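Local coordinates for cell division control protein Cdc48 (Mycobacterium smegmatis, PDB 5E7P) that probably binds and hydrolyses ATP as a Cdc48-family ATPase with two AAA modules, captured here with ADP bound, at residues Met132-Leu135 against Gly136-Met139; Ser553-Met556 against Asp557-Gly561. All coordinates share one frame; numbering follows the deposited sequence.

Contact 1 of 2, residues Met132-Leu135 against Gly136-Met139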
loop_
_atom_site.group_PDB
_atom_site.type_symbol
_atom_site.label_atom_id
_atom_site.label_comp_id
_atom_site.label_asym_id
_atom_site.label_seq_id
_atom_site.Cartn_x
_atom_site.Cartn_y
_atom_site.Cartn_z
ATOM N N MET A 132 3.540 -5.528 15.056
ATOM C CA MET A 132 3.435 -4.082 15.205
ATOM C C MET A 132 4.812 -3.417 15.212
ATOM O O MET A 132 5.021 -2.385 14.571
ATOM C CB MET A 132 2.692 -3.740 16.497
ATOM C CG MET A 132 2.544 -2.248 16.754
ATOM S SD MET A 132 1.844 -1.903 18.379
ATOM C CE MET A 132 0.317 -2.835 18.292
ATOM N N ALA A 133 5.746 -4.017 15.940
ATOM C CA ALA A 133 7.080 -3.450 16.101
ATOM C C ALA A 133 7.924 -3.560 14.833
ATOM O O ALA A 133 8.823 -2.750 14.607
ATOM C CB ALA A 133 7.793 -4.114 17.275
ATOM N N LEU A 134 7.635 -4.563 14.009
ATOM C CA LEU A 134 8.430 -4.815 12.810
ATOM C C LEU A 134 7.667 -4.503 11.529
ATOM O O LEU A 134 8.101 -4.867 10.437
ATOM C CB LEU A 134 8.908 -6.268 12.782
ATOM C CG LEU A 134 9.884 -6.678 13.885
ATOM C CD1 LEU A 134 10.165 -8.172 13.823
ATOM C CD2 LEU A 134 11.174 -5.880 13.780
ATOM N N LEU A 135 6.532 -3.825 11.670
ATOM C CA LEU A 135 5.669 -3.527 10.532
ATOM C C LEU A 135 6.407 -2.752 9.442
ATOM O O LEU A 135 6.983 -1.694 9.702
ATOM C CB LEU A 135 4.436 -2.748 10.994
ATOM C CG LEU A 135 3.259 -2.662 10.020
ATOM C CD1 LEU A 135 2.718 -4.052 9.703
ATOM C CD2 LEU A 135 2.159 -1.778 10.594
ATOM N N GLY A 136 6.397 -3.294 8.229
ATOM C CA GLY A 136 6.991 -2.625 7.085
ATOM C C GLY A 136 8.446 -2.973 6.823
ATOM O O GLY A 136 8.957 -2.727 5.732
ATOM N N LYS A 137 9.119 -3.544 7.817
ATOM C CA LYS A 137 10.541 -3.849 7.690
ATOM C C LYS A 137 10.803 -5.113 6.874
ATOM O O LYS A 137 9.988 -6.037 6.866
ATOM C CB LYS A 137 11.194 -3.956 9.070
ATOM C CG LYS A 137 11.138 -2.664 9.866
ATOM C CD LYS A 137 12.065 -2.701 11.068
ATOM C CE LYS A 137 12.095 -1.350 11.771
ATOM N NZ LYS A 137 13.076 -1.327 12.891
ATOM N N VAL A 138 11.942 -5.144 6.185
ATOM C CA VAL A 138 12.320 -6.296 5.368
ATOM C C VAL A 138 13.063 -7.358 6.174
ATOM O O VAL A 138 13.885 -7.045 7.036
ATOM C CB VAL A 138 13.174 -5.892 4.147
ATOM C CG1 VAL A 138 12.335 -5.132 3.135
ATOM C CG2 VAL A 138 14.375 -5.071 4.583
ATOM N N MET A 139 12.764 -8.618 5.881
ATOM C CA MET A 139 13.344 -9.736 6.609
ATOM C C MET A 139 14.016 -10.709 5.651
ATOM O O MET A 139 13.567 -10.895 4.520
ATOM C CB MET A 139 12.263 -10.468 7.410
ATOM C CG MET A 139 11.481 -9.587 8.371
ATOM S SD MET A 139 12.472 -9.015 9.763
ATOM C CE MET A 139 11.449 -7.682 10.379
#
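A type II beta turn from Leu134 to Lys137 carries the chain out of helix 127-133 and into strand 138-140. Its closing bond runs from Lys137 N to Leu134 O, 3.1 Å long and fairly straight at 159°. Gly136 occupies the third position of the turn, in a backbone conformation (phi 92°) that suits glycine and is usual there. The side chains of Leu134 and Met139 cross at about a right angle. The terminal methyl CE of Met139 lies 3.7 Å from Leu134 CD1 and nearly as close to the rest of that branched end; a bend at chi2 (-69°) brings the methyl back toward the turn. Leu147 packs on Leu134, while Val180 and Val183 of strand 177-184 pack on Met139, so this side is buried. Lys137 CB lies 3.5 Å from Leu134 O, and the chain then runs out extended. Leu135 heads away from 136-139, though its CB stays 3.4 Å from Gly136 N; it touches Pro193 of the ADP pocket, and its side chain comes about 5 Å from the bound ADP. Gly136 O is hydrogen-bonded to NH2 of Arg467. The whole is a tight helix-to-strand connection bordering a nucleotide pocket.

Contact 2 of 2, residues Ser553-Met556 against Asp557-Gly561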
loop_
_atom_site.group_PDB
_atom_site.type_symbol
_atom_site.label_atom_id
_atom_site.label_comp_id
_atom_site.label_asym_id
_atom_site.label_seq_id
_atom_site.Cartn_x
_atom_site.Cartn_y
_atom_site.Cartn_z
ATOM N N SER A 553 -7.243 -7.219 -17.791
ATOM C CA SER A 553 -6.762 -8.578 -18.022
ATOM C C SER A 553 -6.963 -9.479 -16.806
ATOM O O SER A 553 -7.489 -10.586 -16.924
ATOM C CB SER A 553 -5.281 -8.560 -18.406
ATOM O OG SER A 553 -5.075 -7.862 -19.620
ATOM N N GLU A 554 -6.540 -8.994 -15.643
ATOM C CA GLU A 554 -6.535 -9.797 -14.422
ATOM C C GLU A 554 -7.934 -10.199 -13.970
ATOM O O GLU A 554 -8.158 -11.342 -13.578
ATOM C CB GLU A 554 -5.808 -9.057 -13.298
ATOM C CG GLU A 554 -4.413 -8.596 -13.676
ATOM C CD GLU A 554 -3.607 -8.146 -12.480
ATOM O OE1 GLU A 554 -4.105 -8.292 -11.343
ATOM O OE2 GLU A 554 -2.476 -7.652 -12.675
ATOM N N LEU A 555 -8.870 -9.260 -14.026
ATOM C CA LEU A 555 -10.249 -9.536 -13.634
ATOM C C LEU A 555 -10.877 -10.596 -14.543
ATOM O O LEU A 555 -11.665 -11.431 -14.094
ATOM C CB LEU A 555 -11.075 -8.245 -13.647
ATOM C CG LEU A 555 -12.563 -8.332 -13.301
ATOM C CD1 LEU A 555 -12.976 -7.165 -12.422
ATOM C CD2 LEU A 555 -13.413 -8.359 -14.562
ATOM N N MET A 556 -10.511 -10.562 -15.819
ATOM C CA MET A 556 -11.094 -11.460 -16.810
ATOM C C MET A 556 -10.415 -12.827 -16.841
ATOM O O MET A 556 -11.085 -13.859 -16.879
ATOM C CB MET A 556 -11.045 -10.818 -18.200
ATOM C CG MET A 556 -11.939 -9.594 -18.355
ATOM S SD MET A 556 -13.694 -9.996 -18.483
ATOM C CE MET A 556 -13.757 -10.705 -20.128
ATOM N N ASP A 557 -9.087 -12.832 -16.813
ATOM C CA ASP A 557 -8.332 -14.055 -17.063
ATOM C C ASP A 557 -7.731 -14.711 -15.817
ATOM O O ASP A 557 -7.698 -15.938 -15.713
ATOM C CB ASP A 557 -7.227 -13.788 -18.090
ATOM C CG ASP A 557 -7.757 -13.161 -19.367
ATOM O OD1 ASP A 557 -8.910 -13.463 -19.748
ATOM O OD2 ASP A 557 -7.018 -12.366 -19.989
ATOM N N LYS A 558 -7.253 -13.898 -14.881
ATOM C CA LYS A 558 -6.501 -14.417 -13.739
ATOM C C LYS A 558 -7.353 -14.758 -12.513
ATOM O O LYS A 558 -7.063 -15.721 -11.800
ATOM C CB LYS A 558 -5.385 -13.446 -13.347
ATOM C CG LYS A 558 -4.290 -13.296 -14.392
ATOM C CD LYS A 558 -3.217 -12.319 -13.930
ATOM C CE LYS A 558 -2.094 -12.204 -14.948
ATOM N NZ LYS A 558 -1.041 -11.246 -14.507
ATOM N N TRP A 559 -8.398 -13.973 -12.268
ATOM C CA TRP A 559 -9.213 -14.145 -11.066
ATOM C C TRP A 559 -10.079 -15.404 -11.097
ATOM O O TRP A 559 -10.769 -15.676 -12.080
ATOM C CB TRP A 559 -10.098 -12.918 -10.828
ATOM C CG TRP A 559 -9.345 -11.664 -10.485
ATOM C CD1 TRP A 559 -7.988 -11.494 -10.471
ATOM C CD2 TRP A 559 -9.910 -10.404 -10.103
ATOM N NE1 TRP A 559 -7.677 -10.204 -10.109
ATOM C CE2 TRP A 559 -8.839 -9.515 -9.876
ATOM C CE3 TRP A 559 -11.219 -9.940 -9.932
ATOM C CZ2 TRP A 559 -9.037 -8.191 -9.489
ATOM C CZ3 TRP A 559 -11.413 -8.625 -9.546
ATOM C CH2 TRP A 559 -10.327 -7.766 -9.328
ATOM N N VAL A 560 -10.037 -16.164 -10.007
ATOM C CA VAL A 560 -10.931 -17.301 -9.833
ATOM C C VAL A 560 -12.284 -16.812 -9.330
ATOM O O VAL A 560 -12.388 -16.270 -8.230
ATOM C CB VAL A 560 -10.365 -18.325 -8.833
ATOM C CG1 VAL A 560 -11.369 -19.443 -8.595
ATOM C CG2 VAL A 560 -9.040 -18.883 -9.334
ATOM N N GLY A 561 -13.318 -17.000 -10.144
ATOM C CA GLY A 561 -14.651 -16.538 -9.808
ATOM C C GLY A 561 -15.307 -15.858 -10.992
ATOM O O GLY A 561 -14.649 -15.577 -11.996
HETATM O O HOH W 1 -10.372 -16.971 -16.252
#
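Glu554 O receives two backbone N-H groups in the last turns of helix 552-558, in the AAA module that holds the second ADP. The helix follows strand 546-551 and runs into Lys558-Trp559-Val560-Gly561, consistent with the aromatic-hydrophobic-glycine motif of pore loop 1 in AAA ATPases. Trp559 N bonds to Glu554 O at 2.9 Å, an i to i+5 bond of the pi type, while Lys558 N makes a weak bond to it at 3.0 Å. One residue earlier, Asp557 N reaches Ser553 O at 2.8 Å. Beyond it the indole of Trp559 folds back over the last turn: CG lies anti to the carbonyl carbon (chi1 -67°), which lays one ring face against the backbone of Glu554 and Leu555. Leu555 CA makes a CH-pi contact with the five-membered ring, 3.9 Å from its centroid. Farther along, Leu555 CD1 touches CZ3 of the six-membered ring, and Ala566 of helix 563-576 packs on both side chains. The extended Lys558 chain crosses Glu554, leaving opposite charges near each other but beyond a salt bridge. Ser553 OG bonds to Glu586, and Met556 packs against helix 602-617. A water donates to two successive carbonyls, 3.3 Å from Met556 O and 2.9 Å from Asp557 O.

Overall arrangement
Going from the N terminus, contact 1 comes first, closing the short turn between helix 127-133 and strand 138-140, an edge strand of a small three-stranded sheet. The chain then passes through the first AAA module and its ADP pocket before reaching contact 2, in the last turns of helix 552-558, which follows strand 546-551, an edge strand of the parallel sheet in the second AAA module. The two are in series, neither nested nor crossing, and their centres lie about 31 Å apart without touching. Contact 1 borders one nucleotide pocket closely; contact 2 sits about 11 Å from the other ADP, measured from the Ser553 side chain, and leads on to helix 563-576.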